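Local coordinates for F-BAR domain only protein 1 (Danio rerio, PDB 5JP2), which probably acts at an early step of clathrin-mediated endocytosis and, through its mu homology domain, binds a peptide of Eps15, at residues Ile58-Pro63 with His112-Ala117; Leu68-Val73 with Val128-Tyr133. All coordinates share one frame; numbering follows the deposited sequence.

Contact 1: Ile58-Pro63 with His112-Ala117; sequences IFTANP and HLQREA
Phe-59 and Thr-60, on the short helix 55-61 of the mu homology domain, meet Leu-113 and Gln-114 on helix 106-119 in a small helix-helix packing with no hydrogen bond between the two segments. On the buried side, the methyl CD1 of Leu-113 comes to the edge of the Phe-59 ring, in its plane, 4.0 Å from CD2. A flat aromatic and a branched aliphatic chain suit this place because both bury carbon and demand no polar partner. Toward the surface, Thr-60 and Gln-114 take over. The extended Gln-114 chain crosses the threonine at an angle and lays CG 3.5 Å from Thr-60 CG2, so that both its CG and the oxygen end of its amide lie against the Thr-60 methyl. With an alanine here, CG and the amide would be gone, and the Thr-60 methyl would probably lose its cover from helix 106-119, leaving a gap between the helices at this point. Met-106, Leu-109 and Thr-110, from the earlier turns of helix 106-119, also touch Phe-59, while Tyr-126 of strand 125-137 packs on Leu-113. Thr-60 turns CG2 anti to its carbonyl carbon, and this brings the methyl to 3.2 Å from Gln-114 OE1.

Contact 2: Leu68-Val73 with Val128-Tyr133; sequences LSFRLV and VALLKY
The backbones of Leu-68-Val-73 and Val-128-Tyr-133 stay well apart, with Phe-70 CA 10.6 Å from Leu-130 CA, a spacing that side chains bridge as they do between the layers of a beta-sandwich. Phe-70, Leu-72, Leu-130 and Leu-131 all point toward the opposite strand. Phe-70 and Leu-130 approach from opposite directions: the leucine methyl CD1 meets the far end of the ring obliquely, 3.5 Å from CE2 and 3.6 Å from CZ. The Phe-70 torsion (chi1 67°, CG between the backbone N and carbonyl carbon) swings the ring so that its CE2-CZ end is the part that meets Leu-130. Next to this pair, Leu-72 and Leu-131 meet tip to tip, CD1 of the first 3.9 Å from CD2 of the second. Neighbouring residues on one strand can both face inward here because Leu-130 and Leu-131 form a classic beta bulge opposite Leu-47. All four side chains are buried, and their purely hydrocarbon character suits an interior where a polar group would need a partner. Beyond the bulge, Lys-132 instead makes a salt bridge with Asp-46. Phe-102 and Val-259, from the strands flanking 69-73, pack against Phe-70, while Met-49 of strand 39-52 touches Leu-130; the contact thus joins the small antiparallel sheet containing 69-73 to the large mixed sheet containing 125-137.

How the contacts relate
Contacts 1 and 2 have centres about 19 Å apart and lie on the same side of the chain's centre, within the mu homology domain. Their segments alternate along the chain: helix 55-61 precedes strand 69-73, and helix 106-119 precedes strand 125-137. Each helix-strand succession therefore supplies one half of both contacts, the helices pairing with each other and the strands facing across two sheets. The contacts also touch directly: CG2 of Val-128 lies 4.0 Å from CD2 of Leu-113, so apolar packing runs on from the helices to strand 125-137. Contact 1 is the more peripheral and only partly buried, while contact 2 lies deeper in the domain.

Contact 1: Ile58-Pro63 with His112-Ala117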
# COMPACT_ATOMS: atom_id res chain seq x y z
N ILE B 58 20.19 25.81 2.17
CA ILE B 58 21.47 25.16 2.39
C ILE B 58 22.04 24.67 1.07
O ILE B 58 23.22 24.89 0.76
CB ILE B 58 21.32 23.99 3.38
CG1 ILE B 58 20.84 24.49 4.73
CG2 ILE B 58 22.63 23.27 3.53
CD1 ILE B 58 21.86 25.31 5.46
N PHE B 59 21.20 24.03 0.25
CA PHE B 59 21.70 23.40 -0.97
C PHE B 59 22.07 24.43 -2.02
O PHE B 59 23.13 24.31 -2.65
CB PHE B 59 20.65 22.44 -1.53
CG PHE B 59 20.59 21.12 -0.82
CD1 PHE B 59 21.62 20.68 -0.03
CD2 PHE B 59 19.50 20.29 -0.99
CE1 PHE B 59 21.56 19.46 0.60
CE2 PHE B 59 19.44 19.06 -0.36
CZ PHE B 59 20.46 18.65 0.44
N THR B 60 21.22 25.43 -2.24
CA THR B 60 21.55 26.47 -3.22
C THR B 60 22.85 27.16 -2.86
O THR B 60 23.67 27.45 -3.74
CB THR B 60 20.41 27.48 -3.31
OG1 THR B 60 20.39 28.27 -2.12
CG2 THR B 60 19.10 26.75 -3.46
N ALA B 61 23.05 27.44 -1.58
CA ALA B 61 24.23 28.15 -1.13
C ALA B 61 25.49 27.30 -1.20
O ALA B 61 26.58 27.85 -1.34
CB ALA B 61 24.02 28.64 0.30
N ASN B 62 25.37 25.99 -1.07
CA ASN B 62 26.53 25.10 -1.11
C ASN B 62 26.32 24.06 -2.20
O ASN B 62 25.66 23.04 -1.98
CB ASN B 62 26.75 24.44 0.25
CG ASN B 62 28.04 23.65 0.31
OD1 ASN B 62 28.77 23.56 -0.68
ND2 ASN B 62 28.31 23.05 1.46
N PRO B 63 26.88 24.28 -3.39
CA PRO B 63 26.83 23.23 -4.42
C PRO B 63 27.63 22.00 -4.05
O PRO B 63 27.44 20.94 -4.65
CB PRO B 63 27.39 23.93 -5.66
CG PRO B 63 27.22 25.40 -5.40
CD PRO B 63 27.39 25.56 -3.92
N HIS B 112 16.03 20.62 -8.47
CA HIS B 112 14.67 20.10 -8.38
C HIS B 112 13.91 20.74 -7.23
O HIS B 112 12.74 21.09 -7.38
CB HIS B 112 14.71 18.58 -8.24
CG HIS B 112 13.36 17.97 -8.10
ND1 HIS B 112 12.62 17.54 -9.18
CD2 HIS B 112 12.59 17.74 -7.01
CE1 HIS B 112 11.47 17.07 -8.76
NE2 HIS B 112 11.42 17.18 -7.45
N LEU B 113 14.55 20.87 -6.07
CA LEU B 113 13.86 21.50 -4.96
C LEU B 113 13.67 22.99 -5.19
O LEU B 113 12.64 23.55 -4.81
CB LEU B 113 14.63 21.24 -3.66
CG LEU B 113 14.78 19.77 -3.31
CD1 LEU B 113 15.78 19.60 -2.19
CD2 LEU B 113 13.45 19.14 -2.97
N GLN B 114 14.65 23.66 -5.82
CA GLN B 114 14.50 25.07 -6.15
C GLN B 114 13.25 25.29 -6.98
O GLN B 114 12.51 26.24 -6.75
CB GLN B 114 15.71 25.59 -6.92
CG GLN B 114 16.95 25.81 -6.10
CD GLN B 114 18.10 26.33 -6.95
OE1 GLN B 114 19.27 26.11 -6.64
NE2 GLN B 114 17.77 27.02 -8.03
N ARG B 115 13.00 24.41 -7.94
CA ARG B 115 11.80 24.54 -8.75
C ARG B 115 10.57 24.30 -7.90
O ARG B 115 9.61 25.07 -7.95
CB ARG B 115 11.84 23.57 -9.93
CG ARG B 115 10.61 23.65 -10.81
CD ARG B 115 10.74 22.75 -12.03
NE ARG B 115 9.49 22.65 -12.79
CZ ARG B 115 8.56 21.72 -12.60
NH1 ARG B 115 7.46 21.71 -13.34
NH2 ARG B 115 8.72 20.81 -11.66
N GLU B 116 10.60 23.25 -7.08
CA GLU B 116 9.47 22.95 -6.22
C GLU B 116 9.15 24.13 -5.32
O GLU B 116 8.00 24.53 -5.17
CB GLU B 116 9.75 21.70 -5.41
CG GLU B 116 9.79 20.43 -6.23
CD GLU B 116 8.43 20.05 -6.78
OE1 GLU B 116 7.42 20.59 -6.31
OE2 GLU B 116 8.38 19.20 -7.69
N ALA B 117 10.18 24.72 -4.72
CA ALA B 117 9.97 25.90 -3.89
C ALA B 117 9.40 27.04 -4.72
O ALA B 117 8.41 27.66 -4.34
CB ALA B 117 11.28 26.31 -3.22

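Contact 2: Leu68-Val73 with Val128-Tyr133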
# COMPACT_ATOMS: atom_id res chain seq x y z
N LEU B 68 23.62 12.82 -0.06
CA LEU B 68 22.55 12.08 0.56
C LEU B 68 22.48 10.69 -0.07
O LEU B 68 22.32 10.57 -1.28
CB LEU B 68 21.24 12.83 0.40
CG LEU B 68 19.97 12.14 0.88
CD1 LEU B 68 20.11 11.73 2.31
CD2 LEU B 68 18.83 13.08 0.72
N SER B 69 22.62 9.66 0.75
CA SER B 69 22.71 8.29 0.28
C SER B 69 21.75 7.41 1.07
O SER B 69 21.58 7.62 2.27
CB SER B 69 24.12 7.77 0.43
OG SER B 69 24.18 6.41 0.05
N PHE B 70 21.11 6.45 0.41
CA PHE B 70 20.20 5.56 1.12
C PHE B 70 20.28 4.14 0.60
O PHE B 70 20.90 3.86 -0.43
CB PHE B 70 18.76 6.08 1.07
CG PHE B 70 18.13 6.05 -0.29
CD1 PHE B 70 17.48 4.92 -0.74
CD2 PHE B 70 18.13 7.18 -1.08
CE1 PHE B 70 16.88 4.90 -1.97
CE2 PHE B 70 17.53 7.16 -2.31
CZ PHE B 70 16.90 6.01 -2.75
N ARG B 71 19.65 3.23 1.34
CA ARG B 71 19.70 1.80 1.09
C ARG B 71 18.30 1.21 1.12
O ARG B 71 17.51 1.53 2.02
CB ARG B 71 20.56 1.14 2.16
CG ARG B 71 20.95 -0.27 1.90
CD ARG B 71 21.52 -0.91 3.16
NE ARG B 71 22.70 -0.22 3.65
CZ ARG B 71 23.92 -0.37 3.16
NH1 ARG B 71 24.15 -1.18 2.13
NH2 ARG B 71 24.93 0.31 3.69
N LEU B 72 17.99 0.32 0.18
CA LEU B 72 16.79 -0.51 0.29
C LEU B 72 17.14 -1.86 0.89
O LEU B 72 18.11 -2.49 0.49
CB LEU B 72 16.13 -0.71 -1.06
CG LEU B 72 15.87 0.51 -1.93
CD1 LEU B 72 15.36 0.04 -3.26
CD2 LEU B 72 14.87 1.42 -1.26
N VAL B 73 16.31 -2.32 1.82
CA VAL B 73 16.59 -3.55 2.55
C VAL B 73 15.37 -4.45 2.52
O VAL B 73 14.24 -4.00 2.31
CB VAL B 73 17.00 -3.29 4.01
CG1 VAL B 73 18.27 -2.48 4.06
CG2 VAL B 73 15.91 -2.56 4.72
N VAL B 128 9.67 14.21 -3.18
CA VAL B 128 10.41 13.73 -4.34
C VAL B 128 10.18 12.23 -4.51
O VAL B 128 10.33 11.47 -3.55
CB VAL B 128 11.91 14.02 -4.18
CG1 VAL B 128 12.65 13.47 -5.34
CG2 VAL B 128 12.12 15.51 -4.07
N ALA B 129 9.91 11.81 -5.74
CA ALA B 129 9.59 10.42 -6.04
C ALA B 129 10.87 9.68 -6.38
O ALA B 129 11.54 10.00 -7.35
CB ALA B 129 8.59 10.35 -7.20
N LEU B 130 11.24 8.73 -5.53
CA LEU B 130 12.46 7.97 -5.74
C LEU B 130 12.29 6.71 -6.58
O LEU B 130 13.17 6.38 -7.38
CB LEU B 130 13.08 7.62 -4.40
CG LEU B 130 13.43 8.83 -3.53
CD1 LEU B 130 14.21 8.41 -2.30
CD2 LEU B 130 14.22 9.82 -4.32
N LEU B 131 11.22 5.94 -6.37
CA LEU B 131 11.19 4.59 -6.91
C LEU B 131 9.77 4.09 -7.10
O LEU B 131 8.88 4.41 -6.31
CB LEU B 131 11.95 3.66 -5.98
CG LEU B 131 12.14 2.21 -6.36
CD1 LEU B 131 13.38 2.07 -7.17
CD2 LEU B 131 12.24 1.42 -5.09
N LYS B 132 9.57 3.28 -8.14
CA LYS B 132 8.39 2.45 -8.32
C LYS B 132 8.84 1.00 -8.33
O LYS B 132 9.95 0.69 -8.75
CB LYS B 132 7.66 2.76 -9.62
CG LYS B 132 7.40 4.21 -9.85
CD LYS B 132 6.57 4.83 -8.76
CE LYS B 132 6.02 6.16 -9.23
NZ LYS B 132 5.26 6.85 -8.16
N TYR B 133 7.98 0.10 -7.86
CA TYR B 133 8.38 -1.30 -7.81
C TYR B 133 7.15 -2.19 -7.77
O TYR B 133 6.03 -1.74 -7.55
CB TYR B 133 9.31 -1.58 -6.61
CG TYR B 133 8.75 -1.28 -5.25
CD1 TYR B 133 8.79 -0.00 -4.74
CD2 TYR B 133 8.17 -2.27 -4.49
CE1 TYR B 133 8.28 0.28 -3.49
CE2 TYR B 133 7.65 -2.00 -3.25
CZ TYR B 133 7.72 -0.72 -2.75
OH TYR B 133 7.20 -0.44 -1.52